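Local coordinates for protein alpha-1,2-mannosidase (Bacteroides thetaiotaomicron, PDB 2WW2) that probably hydrolyses alpha-mannosidic linkages with inversion of configuration, as a calcium-dependent member of glycoside hydrolase family 92 from a human gut symbiont, at residues 491-496 and 512-517; 522-527 and 541-546; 7-12 and 262-267; 458-463 and 647-652. All blocks are in the same frame, centred on the assembly; numbering follows the deposited sequence.

Contact 1 (491-496 and 512-517); sequences FMWTKD and GPFTEG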
# COMPACT_ATOMS: atom_id res chain seq x y z
N PHE A 491 -3.62 -21.33 3.23
CA PHE A 491 -4.38 -20.44 4.11
C PHE A 491 -5.77 -21.00 4.39
O PHE A 491 -6.28 -21.82 3.63
CB PHE A 491 -4.57 -19.10 3.43
CG PHE A 491 -3.37 -18.20 3.47
CD1 PHE A 491 -3.14 -17.38 4.56
CD2 PHE A 491 -2.50 -18.14 2.39
CE1 PHE A 491 -2.05 -16.53 4.58
CE2 PHE A 491 -1.41 -17.28 2.40
CZ PHE A 491 -1.18 -16.47 3.50
N MET A 492 -6.41 -20.51 5.45
CA MET A 492 -7.82 -20.84 5.68
C MET A 492 -8.65 -20.15 4.60
O MET A 492 -8.34 -19.03 4.18
CB MET A 492 -8.25 -20.36 7.08
CG MET A 492 -7.59 -21.13 8.22
SD MET A 492 -8.07 -22.88 8.24
CE MET A 492 -7.01 -23.47 9.57
N TRP A 493 -9.70 -20.83 4.13
CA TRP A 493 -10.59 -20.25 3.13
C TRP A 493 -12.00 -20.70 3.49
O TRP A 493 -12.30 -20.90 4.67
CB TRP A 493 -10.17 -20.69 1.72
CG TRP A 493 -10.73 -19.93 0.56
CD1 TRP A 493 -11.29 -20.48 -0.56
CD2 TRP A 493 -10.75 -18.51 0.37
NE1 TRP A 493 -11.66 -19.48 -1.43
CE2 TRP A 493 -11.36 -18.26 -0.88
CE3 TRP A 493 -10.34 -17.41 1.15
CZ2 TRP A 493 -11.55 -16.97 -1.39
CZ3 TRP A 493 -10.54 -16.12 0.63
CH2 TRP A 493 -11.14 -15.92 -0.62
N THR A 494 -12.87 -20.88 2.49
CA THR A 494 -14.26 -21.20 2.77
C THR A 494 -14.81 -22.14 1.69
O THR A 494 -14.32 -22.13 0.55
CB THR A 494 -15.14 -19.94 2.84
OG1 THR A 494 -16.48 -20.31 3.19
CG2 THR A 494 -15.16 -19.21 1.48
N LYS A 495 -15.81 -22.93 2.06
CA LYS A 495 -16.52 -23.81 1.11
C LYS A 495 -18.01 -23.58 1.25
O LYS A 495 -18.48 -23.21 2.32
CB LYS A 495 -16.25 -25.29 1.42
CG LYS A 495 -14.83 -25.78 1.25
CD LYS A 495 -14.70 -27.16 1.91
CE LYS A 495 -13.35 -27.79 1.66
NZ LYS A 495 -13.08 -28.90 2.63
N ASP A 496 -18.77 -23.83 0.18
CA ASP A 496 -20.23 -23.82 0.27
C ASP A 496 -20.74 -25.14 0.87
O ASP A 496 -19.94 -25.99 1.25
CB ASP A 496 -20.88 -23.52 -1.09
CG ASP A 496 -20.64 -24.61 -2.12
OD1 ASP A 496 -20.24 -25.73 -1.73
OD2 ASP A 496 -20.87 -24.34 -3.32
N GLY A 512 -16.97 -11.39 4.07
CA GLY A 512 -17.43 -12.67 3.54
C GLY A 512 -17.44 -13.72 4.64
O GLY A 512 -18.14 -13.58 5.65
N PRO A 513 -16.65 -14.79 4.46
CA PRO A 513 -16.55 -15.87 5.45
C PRO A 513 -15.72 -15.47 6.67
O PRO A 513 -15.62 -16.24 7.63
CB PRO A 513 -15.81 -16.96 4.69
CG PRO A 513 -14.91 -16.18 3.75
CD PRO A 513 -15.80 -15.04 3.28
N PHE A 514 -15.11 -14.28 6.63
CA PHE A 514 -14.30 -13.83 7.74
C PHE A 514 -14.97 -12.70 8.49
O PHE A 514 -15.85 -12.03 7.96
CB PHE A 514 -12.89 -13.42 7.29
CG PHE A 514 -12.12 -14.55 6.65
CD1 PHE A 514 -11.63 -15.60 7.43
CD2 PHE A 514 -11.91 -14.57 5.28
CE1 PHE A 514 -10.94 -16.66 6.82
CE2 PHE A 514 -11.21 -15.63 4.69
CZ PHE A 514 -10.73 -16.66 5.46
N THR A 515 -14.51 -12.50 9.73
CA THR A 515 -15.03 -11.52 10.66
C THR A 515 -13.92 -10.55 11.01
O THR A 515 -12.91 -10.96 11.56
CB THR A 515 -15.46 -12.24 11.97
OG1 THR A 515 -16.66 -12.98 11.74
CG2 THR A 515 -15.69 -11.28 13.11
N GLU A 516 -14.07 -9.27 10.68
CA GLU A 516 -13.11 -8.27 11.14
C GLU A 516 -11.67 -8.56 10.72
O GLU A 516 -10.73 -8.24 11.44
CB GLU A 516 -13.16 -8.19 12.66
CG GLU A 516 -14.52 -7.77 13.18
CD GLU A 516 -14.61 -6.29 13.32
OE1 GLU A 516 -14.04 -5.77 14.31
OE2 GLU A 516 -15.25 -5.65 12.45
N GLY A 517 -11.49 -9.16 9.55
CA GLY A 517 -10.18 -9.64 9.20
C GLY A 517 -10.26 -10.42 7.91
O GLY A 517 -11.33 -10.47 7.28

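Contact 2 (522-527 and 541-546); sequences WTWSVF and EPMIAR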
# COMPACT_ATOMS: atom_id res chain seq x y z
N TRP A 522 -7.03 -14.86 10.17
CA TRP A 522 -7.82 -15.99 10.70
C TRP A 522 -7.11 -17.34 10.59
O TRP A 522 -7.43 -18.29 11.33
CB TRP A 522 -9.22 -16.00 10.06
CG TRP A 522 -10.11 -15.00 10.74
CD1 TRP A 522 -10.35 -13.71 10.35
CD2 TRP A 522 -10.80 -15.18 11.98
NE1 TRP A 522 -11.19 -13.09 11.26
CE2 TRP A 522 -11.47 -13.97 12.27
CE3 TRP A 522 -10.92 -16.27 12.88
CZ2 TRP A 522 -12.25 -13.81 13.43
CZ3 TRP A 522 -11.70 -16.10 14.01
CH2 TRP A 522 -12.36 -14.88 14.28
N THR A 523 -6.13 -17.43 9.71
CA THR A 523 -5.36 -18.67 9.57
C THR A 523 -4.63 -19.03 10.88
O THR A 523 -4.36 -20.20 11.14
CB THR A 523 -4.39 -18.59 8.37
OG1 THR A 523 -5.16 -18.56 7.17
CG2 THR A 523 -3.42 -19.81 8.33
N TRP A 524 -4.35 -18.04 11.72
CA TRP A 524 -3.66 -18.28 12.99
C TRP A 524 -4.57 -18.67 14.15
O TRP A 524 -4.11 -18.94 15.26
CB TRP A 524 -2.85 -17.03 13.39
CG TRP A 524 -1.85 -16.72 12.32
CD1 TRP A 524 -1.96 -15.77 11.34
CD2 TRP A 524 -0.61 -17.40 12.09
NE1 TRP A 524 -0.85 -15.82 10.52
CE2 TRP A 524 -0.01 -16.80 10.96
CE3 TRP A 524 0.06 -18.44 12.74
CZ2 TRP A 524 1.22 -17.21 10.46
CZ3 TRP A 524 1.29 -18.86 12.23
CH2 TRP A 524 1.86 -18.23 11.11
N SER A 525 -5.88 -18.68 13.90
CA SER A 525 -6.85 -18.88 14.98
C SER A 525 -6.98 -20.36 15.36
O SER A 525 -8.06 -20.96 15.22
CB SER A 525 -8.22 -18.29 14.60
OG SER A 525 -9.08 -18.25 15.72
N VAL A 526 -5.87 -20.93 15.82
CA VAL A 526 -5.85 -22.33 16.25
C VAL A 526 -5.01 -22.40 17.53
O VAL A 526 -3.96 -23.04 17.56
CB VAL A 526 -5.25 -23.25 15.16
CG1 VAL A 526 -5.50 -24.74 15.49
CG2 VAL A 526 -5.87 -22.92 13.79
N PHE A 527 -5.46 -21.75 18.58
CA PHE A 527 -4.62 -21.68 19.77
C PHE A 527 -4.67 -22.93 20.65
O PHE A 527 -3.84 -23.08 21.51
CB PHE A 527 -4.87 -20.41 20.58
CG PHE A 527 -6.19 -19.77 20.30
CD1 PHE A 527 -7.31 -20.14 21.03
CD2 PHE A 527 -6.31 -18.81 19.31
CE1 PHE A 527 -8.53 -19.55 20.77
CE2 PHE A 527 -7.55 -18.21 19.05
CZ PHE A 527 -8.65 -18.59 19.79
N GLU A 541 9.41 -25.19 10.46
CA GLU A 541 10.16 -24.28 9.59
C GLU A 541 9.28 -23.33 8.79
O GLU A 541 9.48 -22.12 8.84
CB GLU A 541 11.07 -25.08 8.65
CG GLU A 541 11.83 -24.24 7.64
CD GLU A 541 12.85 -25.10 6.91
OE1 GLU A 541 12.48 -25.75 5.90
OE2 GLU A 541 14.02 -25.16 7.38
N PRO A 542 8.31 -23.86 8.04
CA PRO A 542 7.42 -23.00 7.28
C PRO A 542 6.55 -22.11 8.17
O PRO A 542 6.21 -21.00 7.77
CB PRO A 542 6.54 -23.99 6.51
CG PRO A 542 7.27 -25.24 6.51
CD PRO A 542 8.09 -25.28 7.75
N MET A 543 6.19 -22.59 9.36
CA MET A 543 5.40 -21.77 10.26
C MET A 543 6.20 -20.60 10.81
O MET A 543 5.70 -19.48 10.87
CB MET A 543 4.80 -22.59 11.42
CG MET A 543 3.96 -21.69 12.32
SD MET A 543 3.30 -22.47 13.79
CE MET A 543 1.77 -23.11 13.20
N ILE A 544 7.44 -20.85 11.19
CA ILE A 544 8.33 -19.80 11.64
C ILE A 544 8.51 -18.73 10.56
O ILE A 544 8.54 -17.53 10.85
CB ILE A 544 9.71 -20.38 12.02
CG1 ILE A 544 9.61 -21.20 13.31
CG2 ILE A 544 10.74 -19.26 12.13
CD1 ILE A 544 10.78 -22.16 13.52
N ALA A 545 8.61 -19.17 9.31
CA ALA A 545 8.80 -18.25 8.19
C ALA A 545 7.57 -17.37 8.01
O ALA A 545 7.69 -16.19 7.72
CB ALA A 545 9.07 -19.03 6.92
N ARG A 546 6.40 -17.94 8.19
CA ARG A 546 5.17 -17.18 8.04
C ARG A 546 4.95 -16.19 9.17
O ARG A 546 4.41 -15.10 8.95
CB ARG A 546 4.00 -18.12 7.85
CG ARG A 546 4.19 -18.92 6.58
CD ARG A 546 3.07 -19.89 6.35
NE ARG A 546 1.78 -19.22 6.24
CZ ARG A 546 0.69 -19.83 5.76
NH1 ARG A 546 0.77 -21.09 5.35
NH2 ARG A 546 -0.46 -19.18 5.69

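Contact 3 (7-12 and 262-267); sequences FVDYVN and KAREQW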
# COMPACT_ATOMS: atom_id res chain seq x y z
N PHE A 7 -0.01 3.46 42.90
CA PHE A 7 -0.31 2.86 41.61
C PHE A 7 -1.41 3.60 40.85
O PHE A 7 -1.29 3.79 39.62
CB PHE A 7 -0.63 1.37 41.77
CG PHE A 7 0.59 0.55 42.11
CD1 PHE A 7 1.81 0.84 41.50
CD2 PHE A 7 0.54 -0.45 43.04
CE1 PHE A 7 2.96 0.11 41.82
CE2 PHE A 7 1.67 -1.17 43.37
CZ PHE A 7 2.88 -0.90 42.76
N VAL A 8 -2.43 4.08 41.55
CA VAL A 8 -3.55 4.76 40.84
C VAL A 8 -3.08 6.10 40.26
O VAL A 8 -3.65 6.58 39.29
CB VAL A 8 -4.80 4.96 41.75
CG1 VAL A 8 -4.54 6.07 42.76
CG2 VAL A 8 -6.04 5.27 40.92
N ASP A 9 -2.01 6.67 40.82
CA ASP A 9 -1.45 7.93 40.30
C ASP A 9 -0.87 7.77 38.88
O ASP A 9 -0.69 8.75 38.16
CB ASP A 9 -0.34 8.49 41.22
CG ASP A 9 -0.88 8.90 42.58
OD1 ASP A 9 -2.03 9.37 42.64
OD2 ASP A 9 -0.15 8.78 43.60
N TYR A 10 -0.58 6.54 38.49
CA TYR A 10 -0.07 6.28 37.15
C TYR A 10 -1.20 6.18 36.10
O TYR A 10 -0.94 6.20 34.89
CB TYR A 10 0.76 4.99 37.14
CG TYR A 10 2.06 5.14 37.88
CD1 TYR A 10 3.06 6.02 37.42
CD2 TYR A 10 2.32 4.40 39.02
CE1 TYR A 10 4.28 6.16 38.09
CE2 TYR A 10 3.55 4.55 39.72
CZ TYR A 10 4.50 5.43 39.23
OH TYR A 10 5.70 5.59 39.88
N VAL A 11 -2.45 6.10 36.55
CA VAL A 11 -3.54 5.80 35.63
C VAL A 11 -3.98 7.04 34.84
O VAL A 11 -4.31 8.06 35.45
CB VAL A 11 -4.77 5.21 36.35
CG1 VAL A 11 -5.96 5.04 35.37
CG2 VAL A 11 -4.40 3.87 36.98
N ASN A 12 -4.03 6.92 33.51
CA ASN A 12 -4.59 7.97 32.67
C ASN A 12 -5.83 7.43 31.99
O ASN A 12 -5.71 6.67 31.03
CB ASN A 12 -3.59 8.41 31.60
CG ASN A 12 -4.17 9.47 30.68
OD1 ASN A 12 -5.21 10.07 30.98
ND2 ASN A 12 -3.50 9.73 29.57
N LYS A 262 -11.95 7.18 49.24
CA LYS A 262 -12.34 5.78 49.24
C LYS A 262 -12.09 5.09 47.89
O LYS A 262 -11.62 3.95 47.85
CB LYS A 262 -13.82 5.65 49.60
CG LYS A 262 -14.16 6.00 51.04
CD LYS A 262 -15.66 5.83 51.24
CE LYS A 262 -16.05 5.93 52.70
NZ LYS A 262 -17.48 5.50 52.82
N ALA A 263 -12.42 5.75 46.78
CA ALA A 263 -12.19 5.16 45.46
C ALA A 263 -10.69 5.04 45.19
O ALA A 263 -10.22 4.07 44.59
CB ALA A 263 -12.87 5.99 44.38
N ARG A 264 -9.93 6.01 45.66
CA ARG A 264 -8.50 5.98 45.48
C ARG A 264 -7.92 4.75 46.20
O ARG A 264 -7.06 4.03 45.66
CB ARG A 264 -7.92 7.24 46.09
CG ARG A 264 -6.49 7.42 45.80
CD ARG A 264 -5.87 8.34 46.80
NE ARG A 264 -6.00 9.73 46.40
CZ ARG A 264 -5.23 10.31 45.49
NH1 ARG A 264 -4.31 9.59 44.85
NH2 ARG A 264 -5.39 11.60 45.21
N GLU A 265 -8.39 4.53 47.43
CA GLU A 265 -7.95 3.36 48.18
C GLU A 265 -8.35 2.05 47.49
O GLU A 265 -7.55 1.13 47.40
CB GLU A 265 -8.49 3.39 49.62
CG GLU A 265 -8.08 2.17 50.43
CD GLU A 265 -8.44 2.31 51.88
OE1 GLU A 265 -9.64 2.42 52.19
OE2 GLU A 265 -7.52 2.32 52.72
N GLN A 266 -9.58 1.98 46.97
CA GLN A 266 -9.98 0.78 46.23
C GLN A 266 -9.09 0.53 45.02
O GLN A 266 -8.62 -0.59 44.78
CB GLN A 266 -11.45 0.90 45.80
CG GLN A 266 -12.40 0.83 46.99
CD GLN A 266 -12.24 -0.49 47.76
OE1 GLN A 266 -12.38 -1.57 47.18
NE2 GLN A 266 -11.91 -0.40 49.04
N TRP A 267 -8.85 1.57 44.21
CA TRP A 267 -8.00 1.37 43.04
C TRP A 267 -6.58 0.95 43.46
O TRP A 267 -6.00 0.04 42.86
CB TRP A 267 -7.97 2.62 42.16
CG TRP A 267 -9.20 2.69 41.31
CD1 TRP A 267 -10.27 3.53 41.49
CD2 TRP A 267 -9.51 1.87 40.18
NE1 TRP A 267 -11.23 3.28 40.52
CE2 TRP A 267 -10.78 2.27 39.71
CE3 TRP A 267 -8.83 0.83 39.53
CZ2 TRP A 267 -11.40 1.65 38.62
CZ3 TRP A 267 -9.43 0.24 38.42
CH2 TRP A 267 -10.71 0.65 37.99

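Contact 4 (458-463 and 647-652); sequences IARFAE and PGMPEY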
# COMPACT_ATOMS: atom_id res chain seq x y z
N ILE A 458 -15.09 -27.80 25.57
CA ILE A 458 -16.12 -28.69 26.12
C ILE A 458 -15.58 -30.10 26.31
O ILE A 458 -15.90 -30.77 27.30
CB ILE A 458 -17.41 -28.70 25.26
CG1 ILE A 458 -18.07 -27.32 25.34
CG2 ILE A 458 -18.37 -29.82 25.71
CD1 ILE A 458 -19.19 -27.11 24.27
N ALA A 459 -14.75 -30.55 25.37
CA ALA A 459 -14.14 -31.88 25.50
C ALA A 459 -13.28 -31.93 26.77
O ALA A 459 -13.31 -32.90 27.54
CB ALA A 459 -13.31 -32.21 24.28
N ARG A 460 -12.47 -30.89 26.96
CA ARG A 460 -11.60 -30.82 28.13
C ARG A 460 -12.44 -30.89 29.41
O ARG A 460 -12.07 -31.59 30.35
CB ARG A 460 -10.81 -29.52 28.11
CG ARG A 460 -9.70 -29.49 27.04
CD ARG A 460 -8.42 -30.04 27.67
NE ARG A 460 -8.04 -29.10 28.71
CZ ARG A 460 -7.26 -29.34 29.75
NH1 ARG A 460 -6.72 -30.56 29.95
NH2 ARG A 460 -7.01 -28.34 30.60
N PHE A 461 -13.52 -30.11 29.44
CA PHE A 461 -14.41 -30.04 30.59
C PHE A 461 -15.03 -31.39 30.87
O PHE A 461 -14.94 -31.88 32.01
CB PHE A 461 -15.50 -28.96 30.39
CG PHE A 461 -16.31 -28.66 31.62
CD1 PHE A 461 -15.76 -27.93 32.68
CD2 PHE A 461 -17.63 -29.10 31.73
CE1 PHE A 461 -16.51 -27.65 33.81
CE2 PHE A 461 -18.38 -28.82 32.85
CZ PHE A 461 -17.82 -28.11 33.91
N ALA A 462 -15.62 -32.01 29.85
CA ALA A 462 -16.25 -33.31 30.04
C ALA A 462 -15.22 -34.33 30.53
O ALA A 462 -15.51 -35.13 31.42
CB ALA A 462 -16.88 -33.80 28.75
N GLU A 463 -14.03 -34.30 29.94
CA GLU A 463 -13.00 -35.28 30.32
C GLU A 463 -12.65 -35.16 31.80
O GLU A 463 -12.50 -36.17 32.50
CB GLU A 463 -11.73 -35.11 29.46
CG GLU A 463 -10.74 -36.24 29.65
CD GLU A 463 -9.65 -36.26 28.60
OE1 GLU A 463 -9.01 -35.21 28.41
OE2 GLU A 463 -9.45 -37.33 27.98
N PRO A 647 -6.82 -20.21 26.60
CA PRO A 647 -7.63 -20.34 27.80
C PRO A 647 -8.33 -21.68 27.77
O PRO A 647 -8.75 -22.15 26.69
CB PRO A 647 -8.63 -19.17 27.70
CG PRO A 647 -7.83 -18.09 26.91
CD PRO A 647 -7.07 -18.95 25.87
N GLY A 648 -8.44 -22.31 28.93
CA GLY A 648 -9.00 -23.66 28.99
C GLY A 648 -7.86 -24.63 29.22
O GLY A 648 -8.07 -25.74 29.68
N MET A 649 -6.65 -24.20 28.90
CA MET A 649 -5.43 -24.92 29.28
C MET A 649 -4.70 -24.06 30.29
O MET A 649 -4.30 -22.94 29.97
CB MET A 649 -4.53 -25.16 28.06
CG MET A 649 -3.19 -25.83 28.36
SD MET A 649 -3.33 -27.48 29.10
CE MET A 649 -4.51 -28.30 28.03
N PRO A 650 -4.51 -24.56 31.52
CA PRO A 650 -3.97 -23.69 32.57
C PRO A 650 -2.45 -23.49 32.46
O PRO A 650 -1.68 -23.95 33.32
CB PRO A 650 -4.38 -24.41 33.87
CG PRO A 650 -4.51 -25.87 33.49
CD PRO A 650 -5.04 -25.84 32.05
N GLU A 651 -2.03 -22.81 31.39
CA GLU A 651 -0.61 -22.60 31.03
C GLU A 651 -0.50 -21.17 30.54
O GLU A 651 -1.41 -20.69 29.86
CB GLU A 651 -0.22 -23.44 29.80
CG GLU A 651 0.31 -24.79 30.07
CD GLU A 651 0.56 -25.57 28.80
OE1 GLU A 651 0.45 -25.05 27.65
OE2 GLU A 651 0.87 -26.74 28.97
N TYR A 652 0.65 -20.55 30.78
CA TYR A 652 0.92 -19.23 30.20
C TYR A 652 2.26 -19.29 29.47
O TYR A 652 3.28 -19.63 30.08
CB TYR A 652 0.99 -18.17 31.33
CG TYR A 652 -0.24 -18.14 32.22
CD1 TYR A 652 -1.25 -17.21 32.00
CD2 TYR A 652 -0.38 -19.04 33.28
CE1 TYR A 652 -2.36 -17.16 32.81
CE2 TYR A 652 -1.49 -19.00 34.09
CZ TYR A 652 -2.48 -18.06 33.85
OH TYR A 652 -3.58 -18.03 34.65

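Contact 1 (491-496 and 512-517)
W493 and F514 make the aromatic part of this contact, their side chains crossing at about a right angle. The benzo half of the indole does the touching: CE3 of W493 lies 4.1 Å from CE2 of F514, close to the plane of the phenyl ring, so F514 offers its edge. The indole nitrogen is engaged elsewhere, with the carbonyl of R502. A second approach to the phenyl edge comes from backbone, O of M492 standing 3.6 Å from CZ of F514; that oxygen is hydrogen-bonded by S519. Chi1 of -61° sets CG of F514 beside its own N, which turns the CE2-CZ edge of the ring toward both partners. All of this belongs to the catalytic domain, the (alpha/alpha)6 barrel of the family, where the short strand 491-492 and the loop ahead of helix 519-522 meet near the start of helix 444-465. Replacing F514 with alanine removes the ring and would probably open a gap between W493, the M492 carbonyl and S519. The aliphatic part is T494 on P513: CB of T494 sits 3.6 Å from CB of P513, while CG2 of T494 reaches CG of P513 at 3.8 Å. T445 touches T494, P513 and F514.

Contact 2 (522-527 and 541-546)
A type I beta turn from W522 to S525, just after helix 519-522, points the indole of W524 at helix 540-551, within the helical catalytic domain characteristic of family 92. The turn is closed by S525 N donating to O of W522 at 3.0 Å, and S525 is also the centre of an inverse gamma turn, with V526 N 2.7 Å from O of W524. With chi1 at -60°, CG of W524 stands beside its backbone N, and the far end of the benzo ring thereby reaches the helix. Its edge makes two contacts there, one helical turn apart. CZ3 of W524 meets CG of M543 at 3.9 Å, in the ring plane, and the two side chains run past each other in opposite senses. The neighbouring CH2 of W524 lies 3.9 Å from CB of R546, also near the plane. M537, L547, M550, V587 and L593 pack on the same indole, so it is enclosed by helix 530-537, helix 540-551 and loops. With a serine in its place, M543 and the CB of R546 would probably lose their partner and a gap would open between turn and helix. The guanidinium of R546 does not stack on W524, the two planes being 77° apart; NH2 bonds instead to the carbonyl of G490, and F491 offers a cation-pi partner. The hydroxyl of T523 is held by S519 and M492, while its methyl CG2 lies 4.0 Å from NH2 of R546.

Contact 3 (7-12 and 262-267)
V8 and W267 bring the two backbones to a CA-CA distance of 6.0 Å, where residues 7-10, helical in phi and psi but lacking regular helical bonding, lie against helix 256-271. Two bonds between residues three apart shape the first segment, Y10 N to O of F7 at 3.1 Å and V11 N to O of V8 at 3.0 Å. In the two-domain architecture of family 92, a beta-rich N-terminal domain followed by a helical catalytic domain, this contact fastens the start of the chain to a helix some 250 residues later, with most of the N-terminal domain's strands in between. V8 uses both methyls. CG2 presses on CB of W267 at 3.5 Å, whereas CG1 meets CG of R264 at 3.9 Å. Chi1 of 74° lodges CG1 between the backbone N and the carbonyl carbon and so splits the two methyls between residues one turn apart on the helix. Beyond CB and CG the indole of W267 leads away from V8, and its NE1 bonds to the carbonyl of A33. Beyond the apolar patch, R264 bends at chi3 and its guanidinium turns to D9 in a salt bridge. The carboxylate has a second partner, OD2 accepting from the backbone N of E6, which probably limits its rotation. The carboxylate and guanidinium planes stand 69° apart, so the bridge is single rather than two-pronged: NH1 of R264 reaches the syn side of D9 OD1 at 3.2 Å, the oxygen lying in the guanidinium plane and the N-H angle being 137°.

Contact 4 (458-463 and 647-652)
The carbonyl oxygen of G648 is gripped by the guanidinium of R460. NH2 of R460 gives the main bond, 3.0 Å to O of G648 and nearly straight at 166°, approaching in the carbonyl plane with a C=O...N angle of 149°. NE of R460 adds a weak bond to the same oxygen at 3.5 Å. Both donors use the guanidinium edge, since the oxygen lies almost in the plane of that group. Bends at chi2 and chi3 curl the arginine chain so that this edge faces the carbonyl. Within the helical catalytic domain, the contact joins helix 444-465 to the loop leading into strand 651-654, part of a small antiparallel sheet. The loop is tied down at other points too: D390 bonds to the N of G648, and Y453 to the carbonyl of P647. One face of the guanidinium carries M649, whose methyl CE sits over its centre, 3.4 Å from CZ of R460. CG of M649 is anti to its backbone N (chi1 176°), and the chain then bends twice to bring CE back over the plane. P650, at the centre of an inverse gamma turn, sets its CD 3.5 Å from NH2 of R460. With an edge bonded and a face occupied, the guanidinium is probably restricted in rotation. Y475 and M393 also touch the arginine, from helices 468-475 and 383-393.

Overall arrangement
Contacts 1 and 2 are neighbours, with centres 16 Å apart, and they touch: T515 O lies 2.8 Å from NE1 of W522. Contact 4 closes a longer loop of chain in which both are nested, and its nearest atoms come within about 5 Å of contact 2. Helix 444-465 ties them together: T445 packs on contact 1, Y453 meets both F527 and P647, and R460 belongs to contact 4. Contact 3 lies across the chain's centre from contacts 1 and 2, its centre 43 Å and 40 Å from theirs. The residues binding the two sodium ions belong to none of these segments.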